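Local coordinates for enoyl-CoA hydratase/isomerase (Mycobacterium avium, PDB 3P5M), which probably acts on enoyl-CoA thioesters as a hydratase or isomerase of the crotonase family, in a six-chain assembly, at residues B[10-15]-B[48-53]; B[29-34]-B[66-71]; B[116-121]-B[176-181]; B[132-137]-B[235-240]. All coordinates share one frame; numbering follows the deposited sequence.

Contact 1: B[10-15]-B[48-53]; sequences VEHDGA and DESVRA
Ala15 and Arg52 supply the backbone part of this contact. Ala15 O accepts a short, fairly straight hydrogen bond from Arg52 N (2.7 Å, 161°) and a weak second one from Ala53 N (3.3 Å). Alanine suits the close passage: Ala15 CB rests 4.0 Å from Arg52 CB, while the guanidinium leads away to Gly197 and Thr199. Gly14, with positive phi, makes the turn that brings Ala15 here.

The side-chain part centres on His12. Its CE1 corner meets Asp48 OD2 at 3.1 Å, tip to tip and near the ring plane, with ring and carboxylate 39° apart. The same CE1 touches Val51 CG2 at 3.5 Å, the branch that lies anti to the carbonyl carbon of Val51.

Solvent completes the join. One water bonds to His12 ND1 (3.0 Å), donates to Gly14 O (2.6 Å), and reaches Ser50 O only weakly.

Within residues 48-53, Asp48 OD1 accepts from Ser50 N (2.8 Å) and also from Ser50 OG, which steadies the carboxylate facing His12. The bond from Ser50 N makes an Asx turn, within a type I beta turn from Asp48 to Val51. This turn links helix 32-47 to strand 53-58 in a beta-alpha-beta unit, packed against the tight turn of the hairpin of strands 8-13 and 16-21.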
loop_
_atom_site.group_PDB
_atom_site.type_symbol
_atom_site.label_atom_id
_atom_site.label_comp_id
_atom_site.label_asym_id
_atom_site.label_seq_id
_atom_site.Cartn_x
_atom_site.Cartn_y
_atom_site.Cartn_z
ATOM N N VAL B 10 -12.528 34.817 15.069
ATOM C CA VAL B 10 -11.202 35.203 14.663
ATOM C C VAL B 10 -10.440 35.568 15.922
ATOM O O VAL B 10 -10.896 36.404 16.716
ATOM C CB VAL B 10 -11.241 36.390 13.693
ATOM C CG1 VAL B 10 -9.837 36.852 13.350
ATOM C CG2 VAL B 10 -12.019 36.012 12.394
ATOM N N GLU B 11 -9.291 34.919 16.099
ATOM C CA GLU B 11 -8.440 35.110 17.268
ATOM C C GLU B 11 -6.953 35.140 16.881
ATOM O O GLU B 11 -6.515 34.374 16.024
ATOM C CB GLU B 11 -8.726 33.995 18.266
ATOM C CG GLU B 11 -7.825 33.943 19.461
ATOM C CD GLU B 11 -7.758 32.551 20.057
ATOM O OE1 GLU B 11 -8.694 31.752 19.817
ATOM O OE2 GLU B 11 -6.763 32.248 20.754
ATOM N N HIS B 12 -6.189 36.034 17.509
ATOM C CA HIS B 12 -4.729 36.019 17.394
ATOM C C HIS B 12 -4.120 35.176 18.487
ATOM O O HIS B 12 -4.541 35.257 19.658
ATOM C CB HIS B 12 -4.149 37.420 17.447
ATOM C CG HIS B 12 -4.401 38.211 16.208
ATOM N ND1 HIS B 12 -3.417 38.461 15.273
ATOM C CD2 HIS B 12 -5.531 38.791 15.735
ATOM C CE1 HIS B 12 -3.929 39.170 14.281
ATOM N NE2 HIS B 12 -5.209 39.386 14.537
ATOM N N ASP B 13 -3.138 34.372 18.084
ATOM C CA ASP B 13 -2.440 33.411 18.927
ATOM C C ASP B 13 -0.985 33.461 18.469
ATOM O O ASP B 13 -0.553 32.627 17.688
ATOM C CB ASP B 13 -3.064 32.012 18.728
ATOM C CG ASP B 13 -2.384 30.898 19.550
ATOM O OD1 ASP B 13 -1.354 31.114 20.224
ATOM O OD2 ASP B 13 -2.906 29.762 19.507
ATOM N N GLY B 14 -0.240 34.453 18.945
ATOM C CA GLY B 14 1.164 34.633 18.576
ATOM C C GLY B 14 1.234 35.084 17.127
ATOM O O GLY B 14 0.552 36.022 16.728
ATOM N N ALA B 15 2.021 34.383 16.325
ATOM C CA ALA B 15 2.124 34.721 14.915
ATOM C C ALA B 15 1.071 34.033 14.040
ATOM O O ALA B 15 1.113 34.135 12.810
ATOM C CB ALA B 15 3.511 34.437 14.422
ATOM N N ASP B 48 -1.341 42.327 8.065
ATOM C CA ASP B 48 -1.023 42.226 9.468
ATOM C C ASP B 48 0.365 41.668 9.668
ATOM O O ASP B 48 0.595 40.470 9.516
ATOM C CB ASP B 48 -2.052 41.379 10.209
ATOM C CG ASP B 48 -1.920 41.512 11.721
ATOM O OD1 ASP B 48 -0.780 41.672 12.234
ATOM O OD2 ASP B 48 -2.955 41.479 12.401
ATOM N N GLU B 49 1.291 42.545 10.035
ATOM C CA GLU B 49 2.680 42.139 10.216
ATOM C C GLU B 49 2.878 41.097 11.324
ATOM O O GLU B 49 3.902 40.397 11.347
ATOM C CB GLU B 49 3.566 43.366 10.476
ATOM N N SER B 50 1.926 40.994 12.253
ATOM C CA SER B 50 2.053 40.008 13.350
ATOM C C SER B 50 1.685 38.586 12.870
ATOM O O SER B 50 2.101 37.598 13.471
ATOM C CB SER B 50 1.222 40.414 14.588
ATOM O OG SER B 50 -0.179 40.375 14.311
ATOM N N VAL B 51 0.916 38.512 11.781
ATOM C CA VAL B 51 0.399 37.247 11.254
ATOM C C VAL B 51 1.400 36.637 10.267
ATOM O O VAL B 51 1.698 37.216 9.205
ATOM C CB VAL B 51 -0.974 37.434 10.578
ATOM C CG1 VAL B 51 -1.450 36.131 9.958
ATOM C CG2 VAL B 51 -1.992 37.955 11.585
ATOM N N ARG B 52 1.940 35.490 10.651
ATOM C CA ARG B 52 2.838 34.731 9.780
ATOM C C ARG B 52 2.223 33.436 9.208
ATOM O O ARG B 52 2.834 32.763 8.391
ATOM C CB ARG B 52 4.136 34.434 10.513
ATOM C CG ARG B 52 5.098 35.603 10.427
ATOM C CD ARG B 52 6.187 35.437 11.393
ATOM N NE ARG B 52 7.261 34.604 10.877
ATOM C CZ ARG B 52 8.246 34.143 11.641
ATOM N NH1 ARG B 52 8.267 34.454 12.939
ATOM N NH2 ARG B 52 9.193 33.374 11.128
ATOM N N ALA B 53 1.051 33.056 9.688
ATOM C CA ALA B 53 0.350 31.867 9.195
ATOM C C ALA B 53 -1.098 31.994 9.590
ATOM O O ALA B 53 -1.411 32.619 10.584
ATOM C CB ALA B 53 0.959 30.564 9.729
HETATM O O HOH W 1 -0.813 37.083 14.784
#

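Contact 2: B[29-34]-B[66-71]; sequences AVDTPM and GGDLTG
Val30 and Gly67 form a single beta bridge just ahead of helix 32-47, between two loops of the crotonase fold. Both backbone polar groups of Val30 are satisfied across it. Val30 N donates to Gly66 O at 2.7 Å (160°). From the same residue, Val30 O accepts from Asp68 N at 2.8 Å (158°). The two bonds hold both its N and its O, so the loop is held in fixed register before the helix begins.

Gly66 has backbone angles at which a beta carbon would be jammed against the preceding carbonyl oxygen, and glycine therefore suits this place. Its carbonyl is also covered by apolar groups: Val30 CG2, the branch set between the backbone N and the carbonyl carbon of Val30, lies 3.5 Å from Gly66 O, and Ala29 CA makes a CA-H...O contact with it at 3.1 Å. A small alanine and a branched valine fit closely round this oxygen.

Asp31 is the N-cap of helix 32-47. Its OD1 accepts a weak bond from Met34 N (3.3 Å), and the neighbouring Thr32 OG1 bonds to Asp73. In crotonase-family enzymes the loop corresponding to 66-71 usually lends a backbone NH to the oxyanion hole, and it probably does so here.

The two aspartates come close without pairing: Asp31 OD2 stands 4.5 Å from Asp68 OD2, a like-charge approach that may be partly eased by the helix end, while Asp68 CB presses to 3.0 Å from Val30 O.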
loop_
_atom_site.group_PDB
_atom_site.type_symbol
_atom_site.label_atom_id
_atom_site.label_comp_id
_atom_site.label_asym_id
_atom_site.label_seq_id
_atom_site.Cartn_x
_atom_site.Cartn_y
_atom_site.Cartn_z
ATOM N N ALA B 29 -22.372 24.766 7.879
ATOM C CA ALA B 29 -22.942 25.038 6.563
ATOM C C ALA B 29 -22.846 26.547 6.389
ATOM O O ALA B 29 -23.030 27.286 7.353
ATOM C CB ALA B 29 -24.401 24.552 6.470
ATOM N N VAL B 30 -22.500 26.990 5.182
ATOM C CA VAL B 30 -22.190 28.391 4.920
ATOM C C VAL B 30 -23.264 29.130 4.079
ATOM O O VAL B 30 -23.960 28.538 3.207
ATOM C CB VAL B 30 -20.808 28.569 4.214
ATOM C CG1 VAL B 30 -19.678 28.117 5.103
ATOM C CG2 VAL B 30 -20.767 27.864 2.834
ATOM N N ASP B 31 -23.384 30.421 4.353
ATOM C CA ASP B 31 -24.172 31.322 3.521
ATOM C C ASP B 31 -23.341 32.530 3.108
ATOM O O ASP B 31 -22.184 32.656 3.493
ATOM C CB ASP B 31 -25.516 31.711 4.192
ATOM C CG ASP B 31 -25.367 32.581 5.447
ATOM O OD1 ASP B 31 -24.274 32.805 6.010
ATOM O OD2 ASP B 31 -26.424 33.079 5.864
ATOM N N THR B 32 -23.930 33.415 2.316
ATOM C CA THR B 32 -23.179 34.543 1.767
ATOM C C THR B 32 -22.553 35.461 2.816
ATOM O O THR B 32 -21.370 35.728 2.714
ATOM C CB THR B 32 -23.998 35.341 0.747
ATOM O OG1 THR B 32 -24.561 34.420 -0.188
ATOM C CG2 THR B 32 -23.102 36.376 0.021
ATOM N N PRO B 33 -23.340 35.963 3.803
ATOM C CA PRO B 33 -22.690 36.762 4.856
ATOM C C PRO B 33 -21.460 36.054 5.424
ATOM O O PRO B 33 -20.399 36.661 5.541
ATOM C CB PRO B 33 -23.767 36.882 5.951
ATOM C CG PRO B 33 -25.079 36.490 5.304
ATOM C CD PRO B 33 -24.816 36.036 3.884
ATOM N N MET B 34 -21.609 34.774 5.756
ATOM C CA MET B 34 -20.531 34.008 6.378
ATOM C C MET B 34 -19.293 33.950 5.488
ATOM O O MET B 34 -18.161 34.122 5.970
ATOM C CB MET B 34 -21.018 32.611 6.743
ATOM C CG MET B 34 -20.031 31.751 7.485
ATOM S SD MET B 34 -20.914 30.325 8.111
ATOM C CE MET B 34 -19.598 29.342 8.857
ATOM N N GLY B 66 -20.518 22.672 3.920
ATOM C CA GLY B 66 -20.745 23.355 2.632
ATOM C C GLY B 66 -21.908 24.329 2.557
ATOM O O GLY B 66 -22.398 24.805 3.564
ATOM N N GLY B 67 -22.323 24.638 1.339
ATOM C CA GLY B 67 -23.425 25.560 1.085
ATOM C C GLY B 67 -24.696 25.194 1.830
ATOM O O GLY B 67 -25.165 24.052 1.786
ATOM N N ASP B 68 -25.221 26.188 2.532
ATOM C CA ASP B 68 -26.460 26.115 3.311
ATOM C C ASP B 68 -27.715 25.560 2.583
ATOM O O ASP B 68 -28.513 24.842 3.182
ATOM C CB ASP B 68 -26.771 27.543 3.799
ATOM C CG ASP B 68 -27.382 27.571 5.163
ATOM O OD1 ASP B 68 -27.962 26.538 5.568
ATOM O OD2 ASP B 68 -27.270 28.613 5.846
ATOM N N LEU B 69 -27.880 25.918 1.311
ATOM C CA LEU B 69 -29.116 25.671 0.544
ATOM C C LEU B 69 -30.343 26.521 1.016
ATOM O O LEU B 69 -31.496 26.276 0.627
ATOM C CB LEU B 69 -29.424 24.166 0.396
ATOM C CG LEU B 69 -28.495 23.260 -0.433
ATOM C CD1 LEU B 69 -29.315 22.169 -1.116
ATOM C CD2 LEU B 69 -27.629 23.998 -1.489
ATOM N N THR B 70 -30.053 27.536 1.825
ATOM C CA THR B 70 -31.008 28.576 2.215
ATOM C C THR B 70 -30.641 29.893 1.509
ATOM O O THR B 70 -29.638 29.973 0.826
ATOM C CB THR B 70 -30.984 28.821 3.759
ATOM O OG1 THR B 70 -29.767 29.498 4.113
ATOM C CG2 THR B 70 -31.116 27.502 4.552
ATOM N N GLY B 71 -31.448 30.930 1.655
ATOM C CA GLY B 71 -31.039 32.251 1.167
ATOM C C GLY B 71 -31.435 32.607 -0.250
ATOM O O GLY B 71 -31.682 33.792 -0.530
#

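Contact 3: B[116-121]-B[176-181]; sequences LVVAAP and HITSAD
This is parallel strand pairing at the edge, within this chain, of the six-stranded sheet, where the short outermost strand 176-177 lies beside 116-119. Val118 pairs with His176 and Ala119 with Ile177. His176 N donates to Val117 O (2.9 Å), and His176 O in turn accepts from Ala119 N (3.2 Å).

Ala119 O is gripped twice by one residue. Thr178 N approaches nearly along the C=O axis at 3.2 Å, and Thr178 OG1 donates from a tilted direction at 2.9 Å. The hydroxyl sits between the backbone N and carbonyl carbon of Thr178 (chi1 69°), which turns it to the neighbouring strand; a threonine thus prolongs the pairing past the last bridge.

In the crotonase fold, built of beta-beta-alpha units, helices pack on this sheet. Val118 and His176 share one face: His176 CB lies 3.3 Å from Val117 O, and Val118 CG2 approaches the imidazole obliquely. Just beyond them Thr178 CG2 meets Val118 CG1 at 3.6 Å, the side chains crossing at about a right angle; Thr178 also touches Val186 of helix 183-195. Ala119 and Ile177 point to the other face, against helix 165-171, where alanine is small enough for close packing.

Past the strands, Pro121 takes over: CD lies 3.3 Å from Thr178 OG1, and CG lies 3.6 Å from Ala180 O. It also packs on Ala122 of a neighbouring subunit, while Arg155 of a different neighbouring subunit packs on Leu116 and His176.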
loop_
_atom_site.group_PDB
_atom_site.type_symbol
_atom_site.label_atom_id
_atom_site.label_comp_id
_atom_site.label_asym_id
_atom_site.label_seq_id
_atom_site.Cartn_x
_atom_site.Cartn_y
_atom_site.Cartn_z
ATOM N N LEU B 116 -1.606 23.670 3.293
ATOM C CA LEU B 116 -1.400 22.399 3.970
ATOM C C LEU B 116 -2.723 22.069 4.597
ATOM O O LEU B 116 -3.447 22.980 4.988
ATOM C CB LEU B 116 -0.329 22.550 5.053
ATOM C CG LEU B 116 1.057 23.037 4.609
ATOM C CD1 LEU B 116 1.909 23.352 5.818
ATOM C CD2 LEU B 116 1.757 21.995 3.684
ATOM N N VAL B 117 -3.066 20.786 4.653
ATOM C CA VAL B 117 -4.298 20.322 5.324
ATOM C C VAL B 117 -3.874 19.241 6.299
ATOM O O VAL B 117 -3.166 18.307 5.913
ATOM C CB VAL B 117 -5.321 19.726 4.324
ATOM C CG1 VAL B 117 -6.521 19.070 5.068
ATOM C CG2 VAL B 117 -5.796 20.828 3.321
ATOM N N VAL B 118 -4.279 19.387 7.557
ATOM C CA VAL B 118 -3.996 18.401 8.605
ATOM C C VAL B 118 -5.333 17.767 8.982
ATOM O O VAL B 118 -6.225 18.422 9.555
ATOM C CB VAL B 118 -3.300 19.047 9.858
ATOM C CG1 VAL B 118 -2.973 17.971 10.891
ATOM C CG2 VAL B 118 -1.991 19.822 9.480
ATOM N N ALA B 119 -5.489 16.514 8.604
ATOM C CA ALA B 119 -6.780 15.853 8.688
ATOM C C ALA B 119 -6.813 14.903 9.881
ATOM O O ALA B 119 -5.878 14.114 10.076
ATOM C CB ALA B 119 -7.081 15.087 7.362
ATOM N N ALA B 120 -7.885 15.012 10.675
ATOM C CA ALA B 120 -8.155 14.088 11.781
ATOM C C ALA B 120 -8.537 12.737 11.204
ATOM O O ALA B 120 -9.122 12.693 10.081
ATOM C CB ALA B 120 -9.294 14.657 12.657
ATOM N N PRO B 121 -8.259 11.643 11.945
ATOM C CA PRO B 121 -8.489 10.243 11.467
ATOM C C PRO B 121 -9.902 9.955 10.996
ATOM O O PRO B 121 -10.094 9.270 9.955
ATOM C CB PRO B 121 -8.149 9.349 12.681
ATOM C CG PRO B 121 -7.562 10.240 13.716
ATOM C CD PRO B 121 -7.543 11.681 13.242
ATOM N N HIS B 176 -1.213 16.365 4.994
ATOM C CA HIS B 176 -0.978 15.707 6.308
ATOM C C HIS B 176 -2.088 14.825 6.785
ATOM O O HIS B 176 -3.293 15.187 6.710
ATOM C CB HIS B 176 -0.708 16.737 7.402
ATOM C CG HIS B 176 0.621 17.421 7.265
ATOM N ND1 HIS B 176 0.850 18.403 6.330
ATOM C CD2 HIS B 176 1.795 17.231 7.915
ATOM C CE1 HIS B 176 2.104 18.818 6.432
ATOM N NE2 HIS B 176 2.702 18.112 7.377
ATOM N N ILE B 177 -1.677 13.670 7.298
ATOM C CA ILE B 177 -2.585 12.792 7.966
ATOM C C ILE B 177 -2.178 12.627 9.447
ATOM O O ILE B 177 -0.981 12.633 9.788
ATOM C CB ILE B 177 -2.682 11.419 7.210
ATOM C CG1 ILE B 177 -3.795 10.542 7.765
ATOM C CG2 ILE B 177 -1.375 10.618 7.310
ATOM C CD1 ILE B 177 -5.182 10.899 7.371
ATOM N N THR B 178 -3.179 12.505 10.325
ATOM C CA THR B 178 -2.934 12.161 11.707
ATOM C C THR B 178 -3.700 10.874 12.068
ATOM O O THR B 178 -4.635 10.463 11.358
ATOM C CB THR B 178 -3.346 13.274 12.680
ATOM O OG1 THR B 178 -4.772 13.389 12.688
ATOM C CG2 THR B 178 -2.739 14.628 12.306
ATOM N N SER B 179 -3.273 10.231 13.161
ATOM C CA SER B 179 -3.903 9.007 13.641
ATOM C C SER B 179 -3.972 8.899 15.178
ATOM O O SER B 179 -3.375 9.715 15.910
ATOM C CB SER B 179 -3.225 7.793 12.993
ATOM O OG SER B 179 -1.822 7.873 13.066
ATOM N N ALA B 180 -4.727 7.923 15.687
ATOM C CA ALA B 180 -4.850 7.786 17.121
ATOM C C ALA B 180 -5.423 9.092 17.693
ATOM O O ALA B 180 -6.278 9.700 17.070
ATOM C CB ALA B 180 -3.471 7.446 17.736
ATOM N N ASP B 181 -4.971 9.496 18.881
ATOM C CA ASP B 181 -5.430 10.708 19.518
ATOM C C ASP B 181 -4.513 11.888 19.194
ATOM O O ASP B 181 -4.485 12.858 19.935
ATOM C CB ASP B 181 -5.541 10.529 21.042
ATOM C CG ASP B 181 -4.219 10.071 21.714
ATOM O OD1 ASP B 181 -4.171 10.121 22.956
ATOM O OD2 ASP B 181 -3.243 9.656 21.050
#

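Contact 4: B[132-137]-B[235-240]; sequences VGLMPD and ADFREG
The loop at Val132 passes so close to the first half of helix 235-245 that the CA atoms of Val132 and Gly240 stand 3.8 Å apart. This is loop-on-helix packing, at the C-terminal helical part of the crotonase fold. Gly240 suits the approach because a beta carbon would collide with Val132 O. Val132 O itself receives a CA-H...O contact from Phe237 CA (3.5 Å, 171° at the hydrogen) and also lies at the edge of the Phe237 ring, near its plane, 3.5 Å from CD1. Positive phi at Gly133 then turns the chain away, a conformation glycine accepts easily; a beta carbon there would also come within 3.3 Å of Asp236 O.

Among the side chains, Leu134 and Phe237 carry the apolar contact. Phe237 CG lies anti to its backbone N (chi1 175°), and CD1 and CE1 are the ring atoms that meet the leucine. Leu134 also packs on Leu231 of helix 217-231, so this branched aliphatic residue touches both helices. Asp236 is occupied elsewhere, accepting from the backbones of Arg253 and Gly254. At the ring, both leucine methyls take part: Leu134 CD2 touches Phe237 CD1 at 3.5 Å, and Leu134 CD1 lies 3.8 Å from Phe237 CE1.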
loop_
_atom_site.group_PDB
_atom_site.type_symbol
_atom_site.label_atom_id
_atom_site.label_comp_id
_atom_site.label_asym_id
_atom_site.label_seq_id
_atom_site.Cartn_x
_atom_site.Cartn_y
_atom_site.Cartn_z
ATOM N N VAL B 132 -28.245 16.218 -4.463
ATOM C CA VAL B 132 -29.402 17.112 -4.613
ATOM C C VAL B 132 -29.492 17.677 -6.024
ATOM O O VAL B 132 -30.295 18.569 -6.268
ATOM C CB VAL B 132 -29.474 18.271 -3.540
ATOM C CG1 VAL B 132 -29.551 17.688 -2.132
ATOM C CG2 VAL B 132 -28.289 19.217 -3.637
ATOM N N GLY B 133 -28.647 17.178 -6.934
ATOM C CA GLY B 133 -28.702 17.567 -8.342
ATOM C C GLY B 133 -27.908 18.810 -8.698
ATOM O O GLY B 133 -28.153 19.428 -9.742
ATOM N N LEU B 134 -26.959 19.167 -7.834
ATOM C CA LEU B 134 -26.082 20.313 -8.053
ATOM C C LEU B 134 -24.659 19.826 -8.351
ATOM O O LEU B 134 -24.364 18.652 -8.201
ATOM C CB LEU B 134 -26.087 21.235 -6.834
ATOM C CG LEU B 134 -27.430 21.867 -6.456
ATOM C CD1 LEU B 134 -27.249 22.880 -5.323
ATOM C CD2 LEU B 134 -28.084 22.554 -7.684
ATOM N N MET B 135 -23.793 20.742 -8.761
ATOM C CA MET B 135 -22.454 20.418 -9.239
ATOM C C MET B 135 -21.426 21.020 -8.275
ATOM O O MET B 135 -21.806 21.815 -7.394
ATOM C CB MET B 135 -22.253 21.017 -10.639
ATOM C CG MET B 135 -22.001 22.525 -10.589
ATOM S SD MET B 135 -21.752 23.253 -12.202
ATOM C CE MET B 135 -20.187 22.555 -12.653
ATOM N N PRO B 136 -20.127 20.637 -8.417
ATOM C CA PRO B 136 -19.099 21.139 -7.491
ATOM C C PRO B 136 -18.982 22.655 -7.629
ATOM O O PRO B 136 -19.315 23.191 -8.684
ATOM C CB PRO B 136 -17.830 20.431 -7.961
ATOM C CG PRO B 136 -18.351 19.101 -8.504
ATOM C CD PRO B 136 -19.633 19.487 -9.211
ATOM N N ASP B 137 -18.560 23.328 -6.555
ATOM C CA ASP B 137 -18.345 24.793 -6.570
ATOM C C ASP B 137 -17.041 25.205 -5.857
ATOM O O ASP B 137 -16.247 24.346 -5.428
ATOM C CB ASP B 137 -19.522 25.515 -5.918
ATOM C CG ASP B 137 -19.686 25.152 -4.460
ATOM O OD1 ASP B 137 -18.760 24.551 -3.846
ATOM O OD2 ASP B 137 -20.751 25.465 -3.914
ATOM N N ALA B 235 -35.742 20.399 -12.761
ATOM C CA ALA B 235 -36.657 19.512 -12.015
ATOM C C ALA B 235 -35.868 18.652 -11.049
ATOM O O ALA B 235 -36.337 18.364 -9.925
ATOM C CB ALA B 235 -37.497 18.609 -12.964
ATOM N N ASP B 236 -34.660 18.257 -11.467
ATOM C CA ASP B 236 -33.816 17.422 -10.615
ATOM C C ASP B 236 -33.411 18.060 -9.307
ATOM O O ASP B 236 -33.406 17.399 -8.283
ATOM C CB ASP B 236 -32.612 16.893 -11.371
ATOM C CG ASP B 236 -32.959 15.697 -12.199
ATOM O OD1 ASP B 236 -34.121 15.247 -12.133
ATOM O OD2 ASP B 236 -32.077 15.173 -12.907
ATOM N N PHE B 237 -33.096 19.347 -9.327
ATOM C CA PHE B 237 -32.841 20.057 -8.094
ATOM C C PHE B 237 -34.088 20.151 -7.190
ATOM O O PHE B 237 -34.026 19.845 -5.994
ATOM C CB PHE B 237 -32.295 21.459 -8.379
ATOM C CG PHE B 237 -32.114 22.285 -7.146
ATOM C CD1 PHE B 237 -31.206 21.903 -6.174
ATOM C CD2 PHE B 237 -32.881 23.423 -6.939
ATOM C CE1 PHE B 237 -31.036 22.666 -5.026
ATOM C CE2 PHE B 237 -32.716 24.175 -5.801
ATOM C CZ PHE B 237 -31.778 23.798 -4.843
ATOM N N ARG B 238 -35.216 20.589 -7.747
ATOM C CA ARG B 238 -36.462 20.603 -6.954
ATOM C C ARG B 238 -36.651 19.234 -6.280
ATOM O O ARG B 238 -36.914 19.176 -5.082
ATOM C CB ARG B 238 -37.686 20.985 -7.799
ATOM N N GLU B 239 -36.486 18.145 -7.040
ATOM C CA GLU B 239 -36.625 16.781 -6.503
ATOM C C GLU B 239 -35.500 16.434 -5.491
ATOM O O GLU B 239 -35.760 15.824 -4.441
ATOM C CB GLU B 239 -36.724 15.734 -7.639
ATOM C CG GLU B 239 -36.340 14.274 -7.256
ATOM C CD GLU B 239 -37.440 13.511 -6.512
ATOM O OE1 GLU B 239 -38.525 14.063 -6.284
ATOM O OE2 GLU B 239 -37.225 12.343 -6.151
ATOM N N GLY B 240 -34.274 16.844 -5.804
ATOM C CA GLY B 240 -33.157 16.617 -4.905
ATOM C C GLY B 240 -33.388 17.304 -3.574
ATOM O O GLY B 240 -33.257 16.695 -2.514
#

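Contacts 1 and 3 reach the same sheet, near its two outermost strands, their centres 23 Å apart; contact 3 is buried and made of regular parallel pairing, whereas contact 1 is partly exposed and combines a backbone bond with a turn, a water and a histidine. Contact 2, also partly buried, stitches two loops by backbone bonds and has acidic side chains at its margin. Contact 4 is buried, and apolar and CA-H...O contacts replace conventional hydrogen bonds there. Contacts 2 and 4 touch through Leu69, whose CD2 is 4.0 Å from Leu134 CD1. Contacts 1 and 2 share helix 32-47: contact 2 lies at its start and contact 1 just after its end.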